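Agmatinase (Deinococcus radiodurans, PDB 1WOH) probably hydrolyses agmatine to putrescine and urea, as a manganese-dependent member of the arginase family. Local coordinates at residues T14-P19 with L292-L297; S122-L127 with Y225-V230; V140-H145 with K256-A261. All coordinates share one frame; numbering follows the deposited sequence.

How the contacts relate
Contact 1, between the N-terminal loop and the last helix, 284-302, encloses contacts 2 and 3 along the sequence. All three belong to the alpha/beta fold of the arginase family, built round a parallel sheet of eight strands. Contacts 2 and 3 alternate in order (122-127, 140-145, 225-230, 256-261) and share the sheet, since strands 223-229 and 137-142 are neighbours in it. Their centres lie about 12 Å apart, whereas contact 1 is about 17 Å from contact 2 and 18 Å from contact 3. Leu292 touches both Val228 and Leu258, linking all three. Asp229 and Asp143, manganese ligands, belong to contacts 2 and 3, although no manganese is bound to this chain.

Contact 1 (T14-P19 with L292-L297); sequences TFARAP and LVMETL
A Met-aromatic contact between Met294 and Phe15 ties the loop ahead of the first strand to helix 284-302, the last helix of the chain. Sulfur SD of Met294 lies 3.7 Å from CE2 of Phe15 and approaches the ring obliquely, 53° off its normal. The two side chains run past each other in opposite directions. Met294 does not start out pointing at the loop; bends at chi2 (-46°) and chi3 (-67°) bring its end nearer, so that CE lies 4.2 Å from CB of Ala16. On the neighbouring ring atom, CZ of Phe15, CG1 of Val293 closes in to 3.6 Å.

In this alpha/beta fold the helix packs on the parallel sheet, and the Phe15 ring is drawn into the same interface: Phe15 touches Leu117 and Val293 touches Val115, both on strand 114-118, while Met294 also rests on Phe80 of strand 80-85. Backbone bonds from Arg17 N to Thr14 O and from Ala18 N to Phe15 O turn the loop, and OG1 of Thr14 adds a 2.8 Å bond to O of Ala18, in the carbonyl plane and on a lone pair. Phe15 N is further held by the Asp82 carboxylate and Ala16 N by the Ser59 hydroxyl. Within the helix, Leu292 O is gripped twice, from opposite faces of its plane, by N of Thr296 and by its OG1 at 2.7 Å.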
# COMPACT_ATOMS: atom_id res chain seq x y z
N THR A 14 -17.87 16.12 7.75
CA THR A 14 -19.02 15.79 8.58
C THR A 14 -19.90 15.03 7.61
O THR A 14 -19.80 15.23 6.40
CB THR A 14 -19.76 17.04 9.12
OG1 THR A 14 -20.09 17.93 8.05
CG2 THR A 14 -18.90 17.76 10.14
N PHE A 15 -20.75 14.14 8.12
CA PHE A 15 -21.57 13.36 7.20
C PHE A 15 -22.47 14.24 6.33
O PHE A 15 -23.26 15.03 6.85
CB PHE A 15 -22.42 12.34 7.95
CG PHE A 15 -22.90 11.23 7.07
CD1 PHE A 15 -22.00 10.30 6.54
CD2 PHE A 15 -24.24 11.14 6.69
CE1 PHE A 15 -22.42 9.32 5.65
CE2 PHE A 15 -24.67 10.17 5.80
CZ PHE A 15 -23.76 9.25 5.28
N ALA A 16 -22.32 14.10 5.02
CA ALA A 16 -23.10 14.86 4.05
C ALA A 16 -22.86 16.36 4.21
O ALA A 16 -23.68 17.18 3.81
CB ALA A 16 -24.58 14.54 4.20
N ARG A 17 -21.72 16.70 4.81
CA ARG A 17 -21.34 18.08 5.06
C ARG A 17 -22.40 18.79 5.92
O ARG A 17 -22.60 20.00 5.82
CB ARG A 17 -21.11 18.83 3.74
CG ARG A 17 -19.97 19.83 3.78
CD ARG A 17 -19.78 20.58 2.46
NE ARG A 17 -18.88 19.94 1.51
CZ ARG A 17 -17.57 19.77 1.71
NH1 ARG A 17 -17.01 20.18 2.83
NH2 ARG A 17 -16.82 19.22 0.76
N ALA A 18 -23.06 18.02 6.78
CA ALA A 18 -24.09 18.56 7.65
C ALA A 18 -23.49 19.30 8.84
O ALA A 18 -22.34 19.07 9.22
CB ALA A 18 -24.99 17.43 8.14
N PRO A 19 -24.27 20.22 9.44
CA PRO A 19 -23.77 20.97 10.60
C PRO A 19 -23.49 20.03 11.77
O PRO A 19 -24.19 19.03 11.94
CB PRO A 19 -24.91 21.95 10.89
CG PRO A 19 -26.12 21.20 10.41
CD PRO A 19 -25.64 20.62 9.11
N LEU A 292 -24.31 4.47 -0.80
CA LEU A 292 -25.41 3.58 -0.48
C LEU A 292 -26.28 4.20 0.60
O LEU A 292 -27.51 4.15 0.54
CB LEU A 292 -24.90 2.21 0.01
CG LEU A 292 -26.03 1.17 0.15
CD1 LEU A 292 -26.20 0.46 -1.19
CD2 LEU A 292 -25.69 0.14 1.22
N VAL A 293 -25.65 4.79 1.61
CA VAL A 293 -26.41 5.40 2.70
C VAL A 293 -27.23 6.56 2.15
O VAL A 293 -28.43 6.67 2.43
CB VAL A 293 -25.49 5.92 3.83
CG1 VAL A 293 -26.31 6.71 4.84
CG2 VAL A 293 -24.80 4.74 4.53
N MET A 294 -26.59 7.41 1.34
CA MET A 294 -27.29 8.55 0.78
C MET A 294 -28.40 8.14 -0.18
O MET A 294 -29.48 8.75 -0.19
CB MET A 294 -26.31 9.50 0.06
CG MET A 294 -25.33 10.23 0.98
SD MET A 294 -26.07 10.95 2.45
CE MET A 294 -27.11 12.27 1.71
N GLU A 295 -28.15 7.12 -1.00
CA GLU A 295 -29.18 6.67 -1.93
C GLU A 295 -30.32 6.03 -1.16
O GLU A 295 -31.49 6.19 -1.51
CB GLU A 295 -28.61 5.68 -2.95
CG GLU A 295 -29.65 5.24 -3.98
CD GLU A 295 -29.05 4.50 -5.16
OE1 GLU A 295 -29.81 4.06 -6.04
OE2 GLU A 295 -27.81 4.35 -5.20
N THR A 296 -30.00 5.31 -0.09
CA THR A 296 -31.05 4.69 0.70
C THR A 296 -31.95 5.77 1.29
O THR A 296 -33.18 5.64 1.28
CB THR A 296 -30.47 3.81 1.83
OG1 THR A 296 -29.75 2.72 1.24
CG2 THR A 296 -31.60 3.24 2.69
N LEU A 297 -31.35 6.84 1.80
CA LEU A 297 -32.14 7.93 2.36
C LEU A 297 -33.02 8.58 1.29
O LEU A 297 -34.13 9.03 1.59
CB LEU A 297 -31.22 8.97 3.00
CG LEU A 297 -30.49 8.50 4.26
CD1 LEU A 297 -29.45 9.53 4.67
CD2 LEU A 297 -31.49 8.27 5.39

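Contact 2 (S122-L127 with Y225-V230); sequences SVSYPL and YFSVDV
Ser124 and Ser227 face each other where the short helix 124-128 packs on strand 223-229 of the central parallel sheet of the arginase fold. Their hydroxyls, OG of Ser124 and OG of Ser227, stand 3.7 Å apart and are not bonded to each other. With chi1 at 178°, Ser227 sets OG beside its own carbonyl carbon, on the way to the helix; Ser124 instead turns OG beside its backbone N, anti to the carbonyl carbon. One turn along the helix, Leu127 lies across the end of Tyr225 at about a right angle: CB of Leu127 is 3.7 Å from OH of Tyr225, and CG and CD2 of Leu127 both follow at 3.9 Å from the same oxygen. The leucine thus meets the phenol through its oxygen, by packing alone. Leu127 takes up this place with a chi1 of -110°, well away from a staggered value.

What positions the polar ends is one carboxylate, that of Asp271 on the adjacent strand 266-273: its OD2 is hydrogen-bonded to both Ser124 OG and Tyr225 OH, and its OD1 to Ser227 OG, so three buried hydroxyls from two elements converge on a single acidic group. Further out, Ser227 OG is also hydrogen-bonded to NE2 of His121, a ligand of the first manganese, which makes the serine a second-shell residue two positions before the metal ligand Asp229, whose OD1 accepts from the backbone N of Asp231.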
# COMPACT_ATOMS: atom_id res chain seq x y z
N SER A 122 -21.01 -5.67 16.25
CA SER A 122 -21.50 -5.76 17.61
C SER A 122 -22.20 -4.48 18.05
O SER A 122 -23.01 -4.50 18.98
CB SER A 122 -20.35 -6.06 18.58
OG SER A 122 -19.68 -4.88 18.98
N VAL A 123 -21.92 -3.36 17.38
CA VAL A 123 -22.55 -2.10 17.76
C VAL A 123 -24.07 -2.09 17.51
O VAL A 123 -24.79 -1.28 18.11
CB VAL A 123 -21.91 -0.89 17.04
CG1 VAL A 123 -20.41 -0.84 17.32
CG2 VAL A 123 -22.18 -0.96 15.54
N SER A 124 -24.55 -2.98 16.65
CA SER A 124 -25.99 -3.03 16.35
C SER A 124 -26.81 -3.36 17.60
O SER A 124 -27.96 -2.94 17.71
CB SER A 124 -26.29 -4.08 15.28
OG SER A 124 -25.67 -3.74 14.05
N TYR A 125 -26.22 -4.10 18.53
CA TYR A 125 -26.93 -4.45 19.75
C TYR A 125 -27.26 -3.21 20.59
O TYR A 125 -28.44 -2.92 20.82
CB TYR A 125 -26.13 -5.48 20.57
CG TYR A 125 -26.58 -5.61 22.01
CD1 TYR A 125 -27.93 -5.68 22.35
CD2 TYR A 125 -25.64 -5.66 23.05
CE1 TYR A 125 -28.34 -5.79 23.68
CE2 TYR A 125 -26.04 -5.77 24.39
CZ TYR A 125 -27.39 -5.83 24.69
OH TYR A 125 -27.80 -5.92 26.01
N PRO A 126 -26.25 -2.45 21.04
CA PRO A 126 -26.57 -1.27 21.84
C PRO A 126 -27.36 -0.21 21.08
O PRO A 126 -28.14 0.54 21.68
CB PRO A 126 -25.20 -0.77 22.31
CG PRO A 126 -24.25 -1.29 21.27
CD PRO A 126 -24.79 -2.67 20.99
N LEU A 127 -27.18 -0.15 19.77
CA LEU A 127 -27.92 0.79 18.93
C LEU A 127 -29.40 0.42 19.01
O LEU A 127 -30.26 1.27 19.26
CB LEU A 127 -27.44 0.68 17.48
CG LEU A 127 -26.64 1.79 16.80
CD1 LEU A 127 -25.97 2.69 17.80
CD2 LEU A 127 -25.62 1.14 15.86
N TYR A 225 -35.93 -1.32 10.82
CA TYR A 225 -34.60 -0.82 11.12
C TYR A 225 -33.73 -1.55 10.10
O TYR A 225 -33.83 -2.77 9.96
CB TYR A 225 -34.18 -1.22 12.53
CG TYR A 225 -32.76 -0.85 12.91
CD1 TYR A 225 -32.49 0.29 13.66
CD2 TYR A 225 -31.69 -1.68 12.55
CE1 TYR A 225 -31.19 0.60 14.06
CE2 TYR A 225 -30.39 -1.38 12.93
CZ TYR A 225 -30.15 -0.25 13.69
OH TYR A 225 -28.86 0.03 14.10
N PHE A 226 -32.92 -0.80 9.36
CA PHE A 226 -32.02 -1.38 8.35
C PHE A 226 -30.64 -1.57 8.95
O PHE A 226 -30.07 -0.63 9.50
CB PHE A 226 -31.86 -0.43 7.15
CG PHE A 226 -33.04 -0.38 6.23
CD1 PHE A 226 -33.51 0.85 5.76
CD2 PHE A 226 -33.65 -1.54 5.77
CE1 PHE A 226 -34.56 0.92 4.85
CE2 PHE A 226 -34.71 -1.48 4.86
CZ PHE A 226 -35.16 -0.25 4.39
N SER A 227 -30.09 -2.78 8.86
CA SER A 227 -28.73 -3.01 9.32
C SER A 227 -27.96 -3.48 8.10
O SER A 227 -28.25 -4.55 7.56
CB SER A 227 -28.66 -4.08 10.41
OG SER A 227 -27.30 -4.28 10.78
N VAL A 228 -27.01 -2.68 7.66
CA VAL A 228 -26.22 -3.04 6.49
C VAL A 228 -24.78 -3.37 6.85
O VAL A 228 -24.01 -2.49 7.24
CB VAL A 228 -26.20 -1.90 5.45
CG1 VAL A 228 -25.35 -2.32 4.23
CG2 VAL A 228 -27.62 -1.56 5.01
N ASP A 229 -24.44 -4.65 6.77
CA ASP A 229 -23.08 -5.10 7.02
C ASP A 229 -22.47 -5.09 5.61
O ASP A 229 -22.98 -5.77 4.71
CB ASP A 229 -23.08 -6.52 7.58
CG ASP A 229 -21.68 -7.05 7.85
OD1 ASP A 229 -20.73 -6.62 7.17
OD2 ASP A 229 -21.54 -7.91 8.74
N VAL A 230 -21.42 -4.31 5.39
CA VAL A 230 -20.84 -4.24 4.06
C VAL A 230 -20.35 -5.57 3.50
O VAL A 230 -20.24 -5.71 2.28
CB VAL A 230 -19.68 -3.19 3.99
CG1 VAL A 230 -20.15 -1.86 4.56
CG2 VAL A 230 -18.45 -3.68 4.73

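Contact 3 (V140-H145 with K256-A261)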
# COMPACT_ATOMS: atom_id res chain seq x y z
N VAL A 140 -34.29 -5.46 8.88
CA VAL A 140 -33.95 -5.97 7.56
C VAL A 140 -32.43 -5.89 7.58
O VAL A 140 -31.85 -4.81 7.64
CB VAL A 140 -34.52 -5.08 6.43
CG1 VAL A 140 -33.91 -5.49 5.09
CG2 VAL A 140 -36.04 -5.25 6.36
N GLN A 141 -31.81 -7.06 7.54
CA GLN A 141 -30.36 -7.18 7.64
C GLN A 141 -29.67 -7.68 6.37
O GLN A 141 -29.98 -8.77 5.88
CB GLN A 141 -30.07 -8.13 8.82
CG GLN A 141 -28.67 -8.72 8.89
CD GLN A 141 -28.58 -9.87 9.89
OE1 GLN A 141 -29.60 -10.35 10.41
NE2 GLN A 141 -27.36 -10.35 10.14
N LEU A 142 -28.75 -6.87 5.83
CA LEU A 142 -27.97 -7.29 4.65
C LEU A 142 -26.69 -7.79 5.29
O LEU A 142 -26.05 -7.07 6.05
CB LEU A 142 -27.67 -6.10 3.73
CG LEU A 142 -28.86 -5.45 3.01
CD1 LEU A 142 -28.33 -4.46 2.00
CD2 LEU A 142 -29.70 -6.50 2.31
N ASP A 143 -26.29 -9.02 4.97
CA ASP A 143 -25.13 -9.58 5.65
C ASP A 143 -24.73 -10.91 5.05
O ASP A 143 -25.59 -11.66 4.56
CB ASP A 143 -25.54 -9.81 7.12
CG ASP A 143 -24.38 -9.77 8.09
OD1 ASP A 143 -23.25 -10.15 7.71
OD2 ASP A 143 -24.62 -9.39 9.26
N ALA A 144 -23.44 -11.22 5.07
CA ALA A 144 -22.97 -12.51 4.58
C ALA A 144 -23.13 -13.50 5.74
O ALA A 144 -23.19 -14.70 5.53
CB ALA A 144 -21.50 -12.42 4.18
N HIS A 145 -23.19 -12.97 6.96
CA HIS A 145 -23.29 -13.82 8.14
C HIS A 145 -24.59 -13.59 8.93
O HIS A 145 -25.14 -12.49 8.92
CB HIS A 145 -22.07 -13.59 9.04
CG HIS A 145 -20.76 -13.65 8.30
ND1 HIS A 145 -20.00 -12.53 8.04
CD2 HIS A 145 -20.10 -14.70 7.75
CE1 HIS A 145 -18.93 -12.89 7.35
NE2 HIS A 145 -18.96 -14.19 7.16
N LYS A 256 -31.52 -2.44 -4.46
CA LYS A 256 -32.89 -2.78 -4.84
C LYS A 256 -33.64 -3.33 -3.63
O LYS A 256 -34.83 -3.06 -3.44
CB LYS A 256 -32.91 -3.82 -5.96
CG LYS A 256 -32.54 -3.29 -7.33
CD LYS A 256 -32.79 -4.34 -8.39
CE LYS A 256 -32.52 -3.80 -9.79
NZ LYS A 256 -31.08 -3.47 -9.98
N ILE A 257 -32.94 -4.12 -2.82
CA ILE A 257 -33.54 -4.70 -1.61
C ILE A 257 -33.92 -3.59 -0.64
O ILE A 257 -35.05 -3.56 -0.13
CB ILE A 257 -32.54 -5.67 -0.93
CG1 ILE A 257 -32.34 -6.91 -1.81
CG2 ILE A 257 -33.08 -6.11 0.45
CD1 ILE A 257 -31.19 -7.78 -1.38
N LEU A 258 -32.99 -2.68 -0.38
CA LEU A 258 -33.27 -1.58 0.54
C LEU A 258 -34.37 -0.68 -0.01
O LEU A 258 -35.26 -0.25 0.73
CB LEU A 258 -32.00 -0.76 0.79
CG LEU A 258 -30.87 -1.55 1.48
CD1 LEU A 258 -29.56 -0.76 1.40
CD2 LEU A 258 -31.25 -1.84 2.93
N ALA A 259 -34.32 -0.38 -1.30
CA ALA A 259 -35.31 0.49 -1.91
C ALA A 259 -36.71 -0.11 -1.77
O ALA A 259 -37.67 0.60 -1.45
CB ALA A 259 -34.98 0.71 -3.38
N ALA A 260 -36.82 -1.41 -2.01
CA ALA A 260 -38.11 -2.10 -1.92
C ALA A 260 -38.67 -2.01 -0.51
O ALA A 260 -39.85 -1.72 -0.31
CB ALA A 260 -37.95 -3.55 -2.33
N ALA A 261 -37.81 -2.25 0.47
CA ALA A 261 -38.25 -2.20 1.86
C ALA A 261 -38.63 -0.78 2.27
O ALA A 261 -39.60 -0.57 2.99
CB ALA A 261 -37.14 -2.74 2.77
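Flat groups flank Leu142, which packs on Ile257 and Leu258: the Gln141 amide just before it, the Asp143 carboxylate and His145 ring after it. The His145 ring carries CB of Ala144 on one face, 4.1 Å above the plane and over its centre. The Gln141 amide keeps its bond within its own plane, NE2 donating to OD2 of Asp143 over 3.0 Å, but reaches the carboxylate from 35° above it; Leu146 O and Thr178 OG1 hold the amide too. OD1 of Asp143 accepts from N of His145 at 2.9 Å, 57° out of the carboxylate plane, an Asx turn. Both oxygens of this ligand of both manganese ions are thus tied; His145 binds the second ion.

The contact itself is apolar. Leu142 forks between two helix residues: CD2 meets CG2 of Ile257 at 3.9 Å as the two side chains slide past each other in opposite directions, and CD1 meets CG of Leu258, also at 3.9 Å. CB of Leu258 is directed neither toward nor away from the strand, but its outer end comes nearer. Helix 251-264 thereby packs across strands 223-229, 137-142 and 173-181, through Phe226, Leu142 and Val179, with Leu292 and Thr296 of helix 284-302 alongside Leu258.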